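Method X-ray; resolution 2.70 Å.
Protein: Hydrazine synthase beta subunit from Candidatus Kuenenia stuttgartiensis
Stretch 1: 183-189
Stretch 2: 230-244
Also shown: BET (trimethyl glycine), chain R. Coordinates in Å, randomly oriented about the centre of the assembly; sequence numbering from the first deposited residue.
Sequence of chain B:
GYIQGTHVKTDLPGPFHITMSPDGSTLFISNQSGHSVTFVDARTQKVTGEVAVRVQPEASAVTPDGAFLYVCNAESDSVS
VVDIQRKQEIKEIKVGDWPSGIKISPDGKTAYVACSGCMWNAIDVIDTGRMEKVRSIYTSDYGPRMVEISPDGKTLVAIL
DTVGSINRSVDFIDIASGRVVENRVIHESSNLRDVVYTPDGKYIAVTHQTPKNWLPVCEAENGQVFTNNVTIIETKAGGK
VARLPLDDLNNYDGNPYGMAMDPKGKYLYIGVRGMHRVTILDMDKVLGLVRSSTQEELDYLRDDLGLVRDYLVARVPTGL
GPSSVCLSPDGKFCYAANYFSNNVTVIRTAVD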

# COMPACT_ATOMS: atom_id res chain seq x y z
N ASN B 183 14.12 -30.04 -38.54
CA ASN B 183 13.32 -28.87 -38.90
C ASN B 183 12.65 -28.25 -37.68
O ASN B 183 11.88 -28.90 -36.99
CB ASN B 183 12.26 -29.26 -39.94
CG ASN B 183 11.28 -28.13 -40.22
OD1 ASN B 183 11.58 -27.22 -41.00
ND2 ASN B 183 10.12 -28.18 -39.59
N ARG B 184 12.95 -26.98 -37.42
CA ARG B 184 12.40 -26.31 -36.25
C ARG B 184 11.42 -25.20 -36.61
O ARG B 184 11.76 -24.26 -37.32
CB ARG B 184 13.52 -25.75 -35.38
CG ARG B 184 14.36 -26.82 -34.70
CD ARG B 184 15.40 -26.21 -33.77
NE ARG B 184 16.23 -27.23 -33.15
CZ ARG B 184 17.26 -26.98 -32.36
NH1 ARG B 184 17.59 -25.72 -32.09
NH2 ARG B 184 17.96 -27.97 -31.83
N VAL B 185 10.20 -25.32 -36.11
CA VAL B 185 9.12 -24.40 -36.46
C VAL B 185 9.07 -23.18 -35.54
O VAL B 185 9.08 -23.30 -34.32
CB VAL B 185 7.76 -25.12 -36.40
CG1 VAL B 185 6.62 -24.12 -36.47
CG2 VAL B 185 7.65 -26.14 -37.53
N ILE B 186 9.02 -21.99 -36.15
CA ILE B 186 8.74 -20.78 -35.40
C ILE B 186 7.23 -20.55 -35.46
O ILE B 186 6.68 -20.26 -36.52
CB ILE B 186 9.47 -19.55 -35.97
CG1 ILE B 186 10.98 -19.77 -35.96
CG2 ILE B 186 9.11 -18.30 -35.18
CD1 ILE B 186 11.77 -18.60 -36.52
N HIS B 187 6.57 -20.69 -34.32
CA HIS B 187 5.12 -20.64 -34.29
C HIS B 187 4.60 -19.22 -34.43
O HIS B 187 5.17 -18.28 -33.87
CB HIS B 187 4.59 -21.28 -33.00
CG HIS B 187 4.57 -22.77 -33.03
ND1 HIS B 187 5.72 -23.53 -33.11
CD2 HIS B 187 3.55 -23.66 -33.00
CE1 HIS B 187 5.41 -24.81 -33.12
NE2 HIS B 187 4.09 -24.92 -33.05
N GLU B 188 3.51 -19.08 -35.19
CA GLU B 188 2.88 -17.79 -35.46
C GLU B 188 3.85 -16.78 -36.06
O GLU B 188 4.01 -15.67 -35.55
CB GLU B 188 2.27 -17.23 -34.17
CG GLU B 188 1.15 -18.09 -33.60
CD GLU B 188 0.41 -17.42 -32.46
OE1 GLU B 188 0.83 -16.32 -32.05
OE2 GLU B 188 -0.59 -17.99 -31.98
N SER B 189 4.51 -17.18 -37.14
CA SER B 189 5.46 -16.30 -37.82
C SER B 189 5.11 -16.11 -39.29
O SER B 189 4.45 -16.95 -39.90
CB SER B 189 6.88 -16.85 -37.70
OG SER B 189 7.02 -18.07 -38.41
N BET R . 0.77 -22.25 -29.57
CA BET R . 1.21 -21.19 -30.57
C BET R . 2.36 -20.25 -29.91
O BET R . 1.98 -19.07 -29.69
OXT BET R . 3.45 -20.83 -29.71
C1 BET R . -0.65 -22.70 -29.88
C2 BET R . 0.78 -21.71 -28.14
C3 BET R . 1.64 -23.49 -29.69
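Stretch 2 (230-244) VTIIETKAGGKVARL

A β-hairpin can be fastened to a neighbouring strand without sharing a single backbone hydrogen bond with it, provided that long side chains reach across and find carbonyl oxygens. The hydrazine synthase β subunit offers a compact example. Stretch 2 is a hairpin: strand 230-234 runs out, a type II turn from Lys236 to Gly239 reverses the chain, and strand 241-244 returns beside it. Strand 183-186 of stretch 1 packs against one side of this hairpin. Its axis comes no closer than 10.0 Å to that of strand 230-234, a spacing bridged by side chains, and the two run roughly antiparallel, with a signed crossing angle of 151°.

The alternation expected of an extended chain is clear from the start of the hairpin. Val230 and Ile232 make no contact with stretch 1; their backbones instead pair with the returning strand, Val230 N to Leu244 O and Ile232 N to Ala242 O both measuring 2.9 Å. Thr231 and Ile233 point toward stretch 1. Thr231 OG1 lies 4.0 Å from the methyl carbon Ile186 CG2, so this is a packing contact; the hydroxyl finds its hydrogen bond elsewhere in the structure. Ile233, in the mt rotamer, brings CD1 to 4.3 Å from Ile186 CG1, while its CG2 lies 3.4 Å from Arg184 NH1, near the plane of the guanidinium.

At Glu234 and through the turn the contact becomes polar. Arg184, whose side chain is almost fully extended beyond its m chi1, reaches the end of the hairpin and donates from NH1 to Glu234 O at 2.5 Å, a very short hydrogen bond. Two residues later Arg184 NH2 donates to Lys236 O, also at 2.5 Å and with a nearly straight angle of 166°. One guanidinium thus ties the end of the strand to the beginning of the turn. The side chains of Thr235, Lys236 and Ala237 point away, leaving the backbone to meet the arginine: Ala237 CA is 3.7 Å from Arg184 NH2.

Lys236 O does double duty, for it also accepts the turn's own bond from Gly239 N at 3.0 Å. Gly238 has a positive phi of 75°, a conformation that favours glycine. At Gly239 a CB would fall 2.2 Å from Glu234 O and clash, and Gly239 O lies over one face of the Arg184 guanidinium. Lys240 turns away, and its N donates to Glu234 OE1 at 2.9 Å, bracing the hairpin internally.

On the returning strand Val241 and Arg243 point toward stretch 1, whereas Ala242 and Leu244 are out of reach. Val241 CG1 is 4.5 Å from Ile186 CG1, and Arg243 CG is 4.1 Å from Ile186 CG2, so Ile186 packs against both strands of the hairpin. Arg243 then extends past the strand to donate from NH1 to His187 O at 3.0 Å. Arg243 NH2 hydrogen-bonds BET OXT at 2.9 Å, linking the trimethyl glycine to the same junction.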

# COMPACT_ATOMS: atom_id res chain seq x y z
N VAL B 230 12.13 -10.67 -33.39
CA VAL B 230 13.38 -11.37 -33.69
C VAL B 230 13.44 -12.63 -32.84
O VAL B 230 13.15 -12.60 -31.64
CB VAL B 230 14.61 -10.48 -33.44
CG1 VAL B 230 14.55 -9.84 -32.06
CG2 VAL B 230 15.90 -11.28 -33.61
N THR B 231 13.78 -13.75 -33.47
CA THR B 231 13.80 -15.03 -32.77
C THR B 231 15.20 -15.61 -32.66
O THR B 231 15.91 -15.74 -33.66
CB THR B 231 12.88 -16.06 -33.45
OG1 THR B 231 11.51 -15.64 -33.32
CG2 THR B 231 13.03 -17.43 -32.82
N ILE B 232 15.59 -15.96 -31.44
CA ILE B 232 16.88 -16.60 -31.19
C ILE B 232 16.70 -18.09 -30.96
O ILE B 232 15.99 -18.51 -30.04
CB ILE B 232 17.58 -15.98 -29.96
CG1 ILE B 232 17.61 -14.46 -30.07
CG2 ILE B 232 18.99 -16.54 -29.82
CD1 ILE B 232 18.35 -13.94 -31.28
N ILE B 233 17.33 -18.90 -31.80
CA ILE B 233 17.25 -20.35 -31.68
C ILE B 233 18.58 -20.94 -31.25
O ILE B 233 19.62 -20.66 -31.84
CB ILE B 233 16.81 -21.00 -33.01
CG1 ILE B 233 15.38 -20.58 -33.37
CG2 ILE B 233 16.91 -22.52 -32.94
CD1 ILE B 233 14.86 -21.21 -34.65
N GLU B 234 18.55 -21.77 -30.21
CA GLU B 234 19.75 -22.43 -29.71
C GLU B 234 20.07 -23.64 -30.58
O GLU B 234 19.26 -24.55 -30.72
CB GLU B 234 19.56 -22.83 -28.25
CG GLU B 234 19.44 -21.65 -27.30
CD GLU B 234 19.15 -22.06 -25.87
OE1 GLU B 234 18.55 -23.14 -25.67
OE2 GLU B 234 19.50 -21.30 -24.95
N THR B 235 21.27 -23.63 -31.16
CA THR B 235 21.64 -24.62 -32.17
C THR B 235 21.89 -26.02 -31.61
O THR B 235 22.03 -26.98 -32.37
CB THR B 235 22.90 -24.17 -32.93
OG1 THR B 235 24.03 -24.21 -32.05
CG2 THR B 235 22.72 -22.76 -33.46
N LYS B 236 21.93 -26.13 -30.28
CA LYS B 236 22.11 -27.43 -29.65
C LYS B 236 20.85 -28.28 -29.85
O LYS B 236 19.77 -27.74 -30.10
CB LYS B 236 22.41 -27.28 -28.15
CG LYS B 236 21.28 -26.67 -27.32
CD LYS B 236 21.69 -26.55 -25.86
CE LYS B 236 20.57 -25.96 -25.00
NZ LYS B 236 20.97 -25.85 -23.57
N ALA B 237 20.98 -29.60 -29.73
CA ALA B 237 19.83 -30.49 -29.88
C ALA B 237 18.80 -30.25 -28.78
O ALA B 237 19.13 -30.28 -27.59
CB ALA B 237 20.28 -31.94 -29.88
N GLY B 238 17.56 -30.01 -29.18
CA GLY B 238 16.49 -29.73 -28.23
C GLY B 238 16.57 -28.32 -27.67
O GLY B 238 15.95 -28.02 -26.65
N GLY B 239 17.33 -27.46 -28.34
CA GLY B 239 17.53 -26.10 -27.89
C GLY B 239 16.26 -25.26 -27.90
O GLY B 239 15.29 -25.60 -28.58
N LYS B 240 16.28 -24.16 -27.16
CA LYS B 240 15.11 -23.29 -27.05
C LYS B 240 14.87 -22.50 -28.33
O LYS B 240 15.81 -22.15 -29.04
CB LYS B 240 15.27 -22.31 -25.88
CG LYS B 240 15.54 -22.95 -24.54
CD LYS B 240 15.86 -21.89 -23.50
CE LYS B 240 16.24 -22.50 -22.16
NZ LYS B 240 16.61 -21.46 -21.17
N VAL B 241 13.60 -22.22 -28.61
CA VAL B 241 13.24 -21.27 -29.65
C VAL B 241 12.60 -20.06 -28.98
O VAL B 241 11.49 -20.14 -28.46
CB VAL B 241 12.26 -21.88 -30.67
CG1 VAL B 241 11.88 -20.86 -31.73
CG2 VAL B 241 12.88 -23.12 -31.32
N ALA B 242 13.31 -18.93 -29.00
CA ALA B 242 12.86 -17.77 -28.25
C ALA B 242 12.38 -16.65 -29.17
O ALA B 242 13.18 -16.02 -29.85
CB ALA B 242 13.98 -17.26 -27.35
N ARG B 243 11.08 -16.42 -29.17
CA ARG B 243 10.50 -15.34 -29.95
C ARG B 243 10.46 -14.07 -29.11
O ARG B 243 9.80 -14.02 -28.07
CB ARG B 243 9.09 -15.71 -30.42
CG ARG B 243 9.05 -16.97 -31.29
CD ARG B 243 7.64 -17.53 -31.41
NE ARG B 243 7.21 -18.20 -30.18
CZ ARG B 243 5.97 -18.61 -29.96
NH1 ARG B 243 5.03 -18.43 -30.87
NH2 ARG B 243 5.67 -19.22 -28.81
N LEU B 244 11.18 -13.04 -29.55
CA LEU B 244 11.31 -11.82 -28.77
C LEU B 244 10.80 -10.60 -29.53
O LEU B 244 10.95 -10.51 -30.74
CB LEU B 244 12.77 -11.61 -28.36
CG LEU B 244 13.36 -12.69 -27.44
CD1 LEU B 244 14.81 -12.38 -27.10
CD2 LEU B 244 12.53 -12.84 -26.18